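Local coordinates for protein L-2,4-diaminobutyric acid acetyltransferase (Geobacillus sp., PDB 6SLL) that catalyses transfer of the acetyl group of acetyl-coenzyme A to L-2,4-diaminobutyric acid, a step in the biosynthesis of the chemical chaperone ectoine, at residues C61-A64 with D69-G72; A105-L110 with R134-G139. All coordinates share one frame; numbering follows the deposited sequence. Where two conformers were deposited one is given.

Overall arrangement
Both contacts belong to the GNAT fold, where interaction 1 ties together the hairpin of strands 62-66 and 69-78 and interaction 2 joins helices 102-112 and 131-144. Their centres lie about 14 Å apart, yet they touch: Met106 rests its SD 3.5 Å from Gly72 C and, in the conformer given, the Met62 side chain also packs on helix 102-112. Helix 102-112 thus packs on the hairpin as well as on helix 131-144. Interaction 2 lies at the coenzyme A pocket through Arg135 and Leu136, and the Phe137 side chain is about 6 Å from bound diaminobutyric acid; the position of Gly72 is about 8 Å from the coenzyme.

Interaction 1 of 2, residues C61-A64 with D69-G72; sequences CMIA and DIVG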
ATOM      1  N   CYS B  61      -2.522   0.801 -11.729  1.00  9.19           N
ATOM      2  CA  CYS B  61      -3.792   0.238 -11.272  1.00  9.13           C
ATOM      3  C   CYS B  61      -4.825   0.395 -12.379  1.00  9.12           C
ATOM      4  O   CYS B  61      -4.634   1.183 -13.334  1.00 10.65           O
ATOM      5  CB  CYS B  61      -4.288   0.961  -9.999  1.00  9.20           C
ATOM      6  SG  CYS B  61      -3.251   0.736  -8.555  1.00  9.67           S
ATOM      7  N   MET B  62      -5.954  -0.262 -12.253  0.50  9.76           N
ATOM      8  CA  MET B  62      -7.003  -0.279 -13.276  0.50 10.03           C
ATOM      9  C   MET B  62      -8.379  -0.267 -12.606  0.50  9.50           C
ATOM     10  O   MET B  62      -8.560  -0.905 -11.541  0.50 10.02           O
ATOM     11  CB  MET B  62      -6.889  -1.622 -14.090  0.50 11.67           C
ATOM     12  CG  MET B  62      -7.672  -1.806 -15.262  0.50 11.01           C
ATOM     13  SD  MET B  62      -7.513  -0.381 -16.496  0.50 14.08           S
ATOM     14  CE  MET B  62      -5.807  -0.746 -16.675  0.50 13.43           C
ATOM     15  N   ILE B  63      -9.304   0.461 -13.234  1.00  9.79           N
ATOM     16  CA  ILE B  63     -10.755   0.401 -12.928  1.00 10.63           C
ATOM     17  C   ILE B  63     -11.534   0.006 -14.130  1.00  9.95           C
ATOM     18  O   ILE B  63     -11.187   0.383 -15.251  1.00 11.71           O
ATOM     19  CB  ILE B  63     -11.229   1.838 -12.444  1.00 13.18           C
ATOM     20  CG1 ILE B  63     -10.957   1.960 -10.904  1.00 18.32           C
ATOM     21  CG2 ILE B  63     -12.699   2.149 -12.775  1.00 15.04           C
ATOM     22  CD1 ILE B  63     -11.373   3.210 -10.285  1.00 20.40           C
ATOM     23  N   ALA B  64     -12.598  -0.749 -13.890  1.00 10.10           N
ATOM     24  CA  ALA B  64     -13.632  -1.013 -14.883  1.00 10.25           C
ATOM     25  C   ALA B  64     -14.925  -0.446 -14.418  1.00  9.89           C
ATOM     26  O   ALA B  64     -15.324  -0.580 -13.256  1.00 10.20           O
ATOM     27  CB  ALA B  64     -13.796  -2.528 -15.074  1.00 11.08           C
ATOM     28  N   ASP B  69     -21.175   2.640 -12.825  1.00 16.19           N
ATOM     29  CA  ASP B  69     -20.827   1.927 -11.586  1.00 18.55           C
ATOM     30  C   ASP B  69     -19.407   1.331 -11.739  1.00 14.09           C
ATOM     31  O   ASP B  69     -19.080   0.799 -12.786  1.00 13.73           O
ATOM     32  CB  ASP B  69     -21.776   0.727 -11.326  1.00 21.28           C
ATOM     33  CG  ASP B  69     -23.118   1.126 -10.998  1.00 26.71           C
ATOM     34  OD1 ASP B  69     -23.346   2.313 -10.594  1.00 35.23           O
ATOM     35  OD2 ASP B  69     -23.963   0.347 -11.482  1.00 31.25           O
ATOM     36  N   ILE B  70     -18.598   1.449 -10.686  1.00 13.73           N
ATOM     37  CA  ILE B  70     -17.310   0.734 -10.660  1.00 12.43           C
ATOM     38  C   ILE B  70     -17.668  -0.734 -10.499  1.00 13.40           C
ATOM     39  O   ILE B  70     -18.274  -1.139  -9.500  1.00 18.87           O
ATOM     40  CB  ILE B  70     -16.323   1.323  -9.637  1.00 14.20           C
ATOM     41  CG1 ILE B  70     -15.875   2.780 -10.071  1.00 18.23           C
ATOM     42  CG2 ILE B  70     -15.143   0.367  -9.498  1.00 13.91           C
ATOM     43  CD1 ILE B  70     -15.014   3.473  -9.000  1.00 21.65           C
ATOM     44  N   VAL B  71     -17.249  -1.549 -11.445  1.00 10.85           N
ATOM     45  CA  VAL B  71     -17.478  -2.978 -11.438  1.00 10.33           C
ATOM     46  C   VAL B  71     -16.227  -3.812 -11.325  1.00  9.31           C
ATOM     47  O   VAL B  71     -16.297  -5.029 -11.208  1.00 11.24           O
ATOM     48  CB  VAL B  71     -18.384  -3.421 -12.586  1.00 11.89           C
ATOM     49  CG1 VAL B  71     -19.789  -2.784 -12.485  1.00 14.10           C
ATOM     50  CG2 VAL B  71     -17.737  -3.202 -13.915  1.00 12.04           C
ATOM     51  N   GLY B  72     -15.037  -3.179 -11.480  1.00  9.33           N
ATOM     52  CA  GLY B  72     -13.782  -3.915 -11.378  1.00  8.44           C
ATOM     53  C   GLY B  72     -12.698  -3.026 -10.918  1.00  8.44           C
ATOM     54  O   GLY B  72     -12.670  -1.803 -11.181  1.00  9.12           O
TER
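Ala64 meets both Val71 and Gly72 across the hairpin of strands 62-66 and 69-78, forming a classic beta bulge in the antiparallel part of the GNAT sheet. The carbonyl oxygen of Ala64 is gripped twice: Val71 N donates to Ala64 O at 2.8 Å, and Gly72 N adds a longer bond of 3.2 Å to that oxygen. Both donors approach from the same face of the carbonyl plane. In return Ala64 N donates to Gly72 O at 2.9 Å with a nearly straight N-H...O angle of 172°, although the donor stands well above the plane of the acceptor carbonyl. Gly72 O also receives a CA-H...O contact from Ile63 CA.

Beyond the backbone, Ile63 and Ile70 meet obliquely through their outer methyls, CD1 to CD1 at 3.9 Å. Each carries CG1 beside its backbone N, with chi1 -85° in Ile63 and -67° in Ile70, and an extended chi2 carries CD1 outward to this meeting. Around them, Ile63 packs on Val32 of helix 29-39, while Ile102 of helix 102-112 touches both Ala64 and Val71. Val71 also lays its CG2 methyl 3.6 Å from Ala64 O, beside the oxygen that accepts the two N-H groups.

Interaction 2 of 2, residues A105-L110 with R134-G139; sequences AMLTGL and RRLFLG. With COA (coenzyme A), chain F.
Leu107 turns its CG anti to the backbone N (chi1 177°), and with chi2 at 55° its CD2 methyl projects from helix 102-112 to meet Leu136 and Phe137 of helix 131-144. Phe137 instead holds CG beside its own backbone N (chi1 -76°), which carries the CD1-CE1 side of the ring to the methyl. Leu107 CD2 lies 4.0 Å from Phe137 CE1, with CD1 of that ring almost as near, and the approach is oblique. The same methyl touches the branch point of Leu136, with Leu107 CD2 to Leu136 CG at 4.2 Å. Within helix 131-144, Leu136 CD2 lies over one face of the Phe137 ring, toward its rim, joining the two partners of Leu107 in one apolar cluster. Val91 of strand 85-93 touches both Leu136 and Phe137, placing this bridge between the helices against the central sheet.

Next to the cluster the helix meets coenzyme A. Leu136 CD1 approaches COA C5B at 4.1 Å, and Arg135 CB lies 3.6 Å from the ribose oxygen COA O4B. The Arg135 chain bends at chi2 and chi3, bringing the guanidinium edge in plane with COA O8A of the 3'-phosphate; NH2 makes a weak, nearly straight hydrogen bond to it at 3.4 Å. Arg135 NH1 forms a salt bridge with Glu142, two turns further along the helix, which probably steadies the guanidinium. The chemistry is therefore divided: dispersion and apolar burial join the two helices, whereas the Arg135 guanidinium is shared between Glu142 and the 3'-phosphate, whose charge it would probably offset in part despite the long NH2-O8A distance.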
ATOM      1  N   ALA B 105      -9.700  -8.631 -18.976  1.00 10.81           N
ATOM      2  CA  ALA B 105      -9.492  -7.370 -19.713  1.00 10.28           C
ATOM      3  C   ALA B 105      -8.740  -6.387 -18.825  1.00  9.94           C
ATOM      4  O   ALA B 105      -7.873  -5.643 -19.361  1.00 10.84           O
ATOM      5  CB  ALA B 105     -10.804  -6.760 -20.188  1.00 11.30           C
ATOM      6  N   MET B 106      -9.014  -6.325 -17.539  1.00  9.89           N
ATOM      7  CA  MET B 106      -8.278  -5.412 -16.704  1.00 10.29           C
ATOM      8  C   MET B 106      -6.804  -5.815 -16.611  1.00  9.99           C
ATOM      9  O   MET B 106      -5.920  -4.967 -16.621  1.00 10.68           O
ATOM     10  CB  MET B 106      -8.821  -5.398 -15.251  1.00  9.79           C
ATOM     11  CG  MET B 106     -10.143  -4.671 -15.088  1.00  9.39           C
ATOM     12  SD  MET B 106     -10.601  -4.344 -13.383  1.00  9.98           S
ATOM     13  CE  MET B 106     -10.806  -6.012 -12.751  1.00  9.76           C
ATOM     14  N   LEU B 107      -6.534  -7.138 -16.491  1.00 10.21           N
ATOM     15  CA  LEU B 107      -5.164  -7.593 -16.321  1.00  9.95           C
ATOM     16  C   LEU B 107      -4.406  -7.377 -17.604  1.00 10.50           C
ATOM     17  O   LEU B 107      -3.262  -6.849 -17.617  1.00 10.59           O
ATOM     18  CB  LEU B 107      -5.159  -9.081 -15.921  1.00 10.80           C
ATOM     19  CG  LEU B 107      -3.809  -9.755 -15.769  1.00 12.21           C
ATOM     20  CD1 LEU B 107      -2.896  -8.996 -14.780  1.00 13.89           C
ATOM     21  CD2 LEU B 107      -3.944 -11.195 -15.340  1.00 13.66           C
ATOM     22  N   THR B 108      -4.969  -7.725 -18.757  1.00 10.59           N
ATOM     23  CA  THR B 108      -4.313  -7.531 -20.052  1.00 11.36           C
ATOM     24  C   THR B 108      -4.112  -6.020 -20.212  1.00 11.15           C
ATOM     25  O   THR B 108      -3.007  -5.541 -20.634  1.00 12.09           O
ATOM     26  CB  THR B 108      -5.217  -8.068 -21.178  1.00 13.37           C
ATOM     27  OG1 THR B 108      -5.280  -9.477 -21.013  1.00 18.01           O
ATOM     28  CG2 THR B 108      -4.715  -7.693 -22.564  1.00 15.99           C
ATOM     29  N   GLY B 109      -5.104  -5.213 -19.927  1.00 10.97           N
ATOM     30  CA  GLY B 109      -4.952  -3.775 -20.082  1.00 12.42           C
ATOM     31  C   GLY B 109      -3.942  -3.189 -19.163  1.00 11.62           C
ATOM     32  O   GLY B 109      -3.142  -2.307 -19.571  1.00 12.33           O
ATOM     33  N   LEU B 110      -3.827  -3.652 -17.928  1.00 11.15           N
ATOM     34  CA  LEU B 110      -2.808  -3.190 -17.030  1.00 11.67           C
ATOM     35  C   LEU B 110      -1.429  -3.410 -17.602  1.00 11.19           C
ATOM     36  O   LEU B 110      -0.543  -2.528 -17.538  1.00 11.35           O
ATOM     37  CB  LEU B 110      -2.938  -3.919 -15.691  1.00 12.11           C
ATOM     38  CG  LEU B 110      -1.877  -3.649 -14.633  1.00 14.00           C
ATOM     39  CD1 LEU B 110      -1.785  -2.130 -14.313  1.00 17.27           C
ATOM     40  CD2 LEU B 110      -2.144  -4.481 -13.415  1.00 17.63           C
ATOM     41  N   ARG B 134      -7.266 -17.966  -9.292  1.00 14.67           N
ATOM     42  CA  ARG B 134      -6.316 -18.881  -9.844  1.00 14.90           C
ATOM     43  C   ARG B 134      -6.388 -19.122 -11.351  1.00 15.91           C
ATOM     44  O   ARG B 134      -5.420 -19.052 -12.101  1.00 15.88           O
ATOM     45  CB  ARG B 134      -6.323 -20.279  -9.157  1.00 17.83           C
ATOM     46  CG  ARG B 134      -5.962 -20.257  -7.794  1.00 23.42           C
ATOM     47  CD  ARG B 134      -5.403 -21.425  -7.158  1.00 42.18           C
ATOM     48  NE  ARG B 134      -4.834 -20.963  -5.852  1.00 31.97           N
ATOM     49  CZ  ARG B 134      -4.036 -21.748  -5.272  1.00 23.94           C
ATOM     50  NH1 ARG B 134      -3.679 -21.534  -4.018  1.00 24.32           N
ATOM     51  NH2 ARG B 134      -3.895 -22.951  -5.896  1.00 31.33           N
ATOM     52  N   ARG B 135      -7.660 -19.276 -11.824  1.00 16.97           N
ATOM     53  CA  ARG B 135      -7.843 -19.420 -13.302  1.00 17.97           C
ATOM     54  C   ARG B 135      -7.475 -18.164 -14.043  1.00 16.48           C
ATOM     55  O   ARG B 135      -6.884 -18.222 -15.174  1.00 17.67           O
ATOM     56  CB  ARG B 135      -9.214 -19.796 -13.645  1.00 20.17           C
ATOM     57  CG  ARG B 135      -9.466 -21.179 -13.320  1.00 26.09           C
ATOM     58  CD  ARG B 135      -8.493 -22.127 -14.086  1.00 31.27           C
ATOM     59  NE  ARG B 135      -8.200 -21.761 -15.532  1.00 31.20           N
ATOM     60  CZ  ARG B 135      -7.000 -21.997 -16.232  1.00 36.27           C
ATOM     61  NH1 ARG B 135      -5.915 -22.571 -15.627  1.00 35.30           N
ATOM     62  NH2 ARG B 135      -6.932 -21.624 -17.545  1.00 36.15           N
ATOM     63  N   LEU B 136      -7.758 -16.967 -13.465  1.00 13.98           N
ATOM     64  CA  LEU B 136      -7.384 -15.708 -14.112  1.00 13.74           C
ATOM     65  C   LEU B 136      -5.902 -15.704 -14.388  1.00 14.51           C
ATOM     66  O   LEU B 136      -5.415 -15.425 -15.502  1.00 16.08           O
ATOM     67  CB  LEU B 136      -7.770 -14.570 -13.222  1.00 14.19           C
ATOM     68  CG  LEU B 136      -7.280 -13.210 -13.687  1.00 14.07           C
ATOM     69  CD1 LEU B 136      -7.924 -12.791 -14.988  1.00 15.84           C
ATOM     70  CD2 LEU B 136      -7.582 -12.224 -12.577  1.00 15.11           C
ATOM     71  N   PHE B 137      -5.084 -15.955 -13.315  1.00 13.96           N
ATOM     72  CA  PHE B 137      -3.655 -15.755 -13.445  1.00 13.81           C
ATOM     73  C   PHE B 137      -3.015 -16.933 -14.223  1.00 16.02           C
ATOM     74  O   PHE B 137      -2.124 -16.688 -15.055  1.00 15.96           O
ATOM     75  CB  PHE B 137      -2.991 -15.598 -12.096  1.00 13.84           C
ATOM     76  CG  PHE B 137      -3.262 -14.239 -11.537  1.00 12.82           C
ATOM     77  CD1 PHE B 137      -2.557 -13.129 -12.010  1.00 13.60           C
ATOM     78  CD2 PHE B 137      -4.151 -14.061 -10.537  1.00 13.64           C
ATOM     79  CE1 PHE B 137      -2.774 -11.902 -11.550  1.00 14.40           C
ATOM     80  CE2 PHE B 137      -4.385 -12.771 -10.021  1.00 13.43           C
ATOM     81  CZ  PHE B 137      -3.710 -11.728 -10.559  1.00 14.68           C
ATOM     82  N   LEU B 138      -3.412 -18.186 -13.932  1.00 16.54           N
ATOM     83  CA  LEU B 138      -2.822 -19.254 -14.663  1.00 17.24           C
ATOM     84  C   LEU B 138      -3.250 -19.288 -16.109  1.00 18.51           C
ATOM     85  O   LEU B 138      -2.413 -19.544 -17.010  1.00 20.26           O
ATOM     86  CB  LEU B 138      -3.108 -20.582 -14.039  1.00 20.99           C
ATOM     87  CG  LEU B 138      -2.562 -20.780 -12.619  1.00 22.62           C
ATOM     88  CD1 LEU B 138      -3.006 -22.132 -12.072  1.00 28.46           C
ATOM     89  CD2 LEU B 138      -1.015 -20.684 -12.616  1.00 26.52           C
ATOM     90  N   GLY B 139      -4.455 -18.859 -16.389  1.00 17.84           N
ATOM     91  CA  GLY B 139      -4.928 -18.676 -17.806  1.00 18.55           C
ATOM     92  C   GLY B 139      -4.182 -17.622 -18.536  1.00 18.32           C
ATOM     93  O   GLY B 139      -3.853 -17.718 -19.724  1.00 20.20           O
TER
HETATM   94  N1A COA F 201     -16.257 -20.518 -12.724  1.00 16.50           N
HETATM   95  C2A COA F 201     -15.392 -20.983 -13.638  1.00 17.35           C
HETATM   96  N3A COA F 201     -14.432 -20.312 -14.280  1.00 16.74           N
HETATM   97  C4A COA F 201     -14.412 -18.991 -13.949  1.00 15.18           C
HETATM   98  C5A COA F 201     -15.242 -18.418 -12.994  1.00 13.04           C
HETATM   99  C6A COA F 201     -16.208 -19.211 -12.341  1.00 15.02           C
HETATM  100  N6A COA F 201     -17.066 -18.785 -11.462  1.00 16.39           N
HETATM  101  N7A COA F 201     -14.983 -17.055 -12.963  1.00 13.74           N
HETATM  102  C8A COA F 201     -13.975 -16.848 -13.797  1.00 13.31           C
HETATM  103  N9A COA F 201     -13.591 -18.012 -14.377  1.00 14.71           N
HETATM  104  C1B COA F 201     -12.536 -18.168 -15.281  1.00 17.17           C
HETATM  105  C2B COA F 201     -12.904 -17.727 -16.702  1.00 16.92           C
HETATM  106  O2B COA F 201     -13.513 -18.756 -17.408  1.00 21.27           O
HETATM  107  C3B COA F 201     -11.545 -17.233 -17.162  1.00 19.78           C
HETATM  108  O3B COA F 201     -10.702 -18.438 -17.395  1.00 26.06           O
HETATM  109  P3B COA F 201     -10.396 -18.967 -18.900  1.00 29.43           P
HETATM  110  O7A COA F 201      -9.438 -17.845 -19.354  1.00 42.98           O
HETATM  111  O8A COA F 201      -9.877 -20.399 -18.695  1.00 34.22           O
HETATM  112  O9A COA F 201     -11.602 -18.544 -19.884  1.00 54.54           O
HETATM  113  C4B COA F 201     -10.966 -16.614 -15.918  1.00 18.66           C
HETATM  114  O4B COA F 201     -11.489 -17.315 -14.817  1.00 17.83           O
HETATM  115  C5B COA F 201     -11.170 -15.098 -15.952  1.00 17.03           C
HETATM  116  O5B COA F 201     -12.576 -14.796 -16.117  1.00 13.40           O
HETATM  117  P1A COA F 201     -13.157 -13.317 -16.054  1.00 12.41           P
HETATM  118  O1A COA F 201     -14.539 -13.363 -16.567  1.00 12.95           O
HETATM  119  O2A COA F 201     -12.199 -12.344 -16.629  1.00 13.35           O
HETATM  120  O3A COA F 201     -13.198 -13.138 -14.453  1.00 11.10           O
HETATM  121  P2A COA F 201     -14.171 -12.143 -13.634  1.00 11.20           P
HETATM  122  O4A COA F 201     -14.287 -10.843 -14.329  1.00 10.51           O
HETATM  123  O5A COA F 201     -15.438 -12.870 -13.314  1.00 12.20           O
HETATM  124  O6A COA F 201     -13.339 -11.898 -12.340  1.00 10.67           O
HETATM  125  CBP COA F 201     -12.440 -12.518 -10.193  1.00 11.28           C
HETATM  126  CCP COA F 201     -12.607 -12.927 -11.633  1.00 11.48           C
HETATM  127  CDP COA F 201     -11.444 -13.517  -9.531  1.00 12.96           C
HETATM  128  CEP COA F 201     -11.885 -11.141 -10.125  1.00 11.97           C
HETATM  129  CAP COA F 201     -13.860 -12.590  -9.541  1.00 12.29           C
HETATM  130  OAP COA F 201     -14.273 -13.983  -9.522  1.00 14.45           O
HETATM  131  C9P COA F 201     -13.973 -12.044  -8.160  1.00 12.97           C
HETATM  132  O9P COA F 201     -13.829 -10.845  -7.863  1.00 12.30           O
HETATM  133  N8P COA F 201     -14.257 -12.999  -7.235  0.70 12.31           N
HETATM  134  C7P COA F 201     -14.455 -12.846  -5.878  0.70 14.17           C
HETATM  135  C6P COA F 201     -15.505 -13.935  -5.311  0.70 14.58           C
HETATM  136  C5P COA F 201     -14.898 -15.281  -5.090  0.70 12.74           C
HETATM  137  O5P COA F 201     -14.212 -15.803  -6.038  0.70 13.74           O
HETATM  138  N4P COA F 201     -15.151 -15.901  -4.081  0.70 15.56           N
HETATM  139  C3P COA F 201     -14.616 -17.298  -3.796  0.70 18.68           C
HETATM  140  C2P COA F 201     -15.028 -17.657  -2.171  0.70 18.95           C
HETATM  141  S1P COA F 201     -16.754 -18.035  -2.181  0.60 17.77           S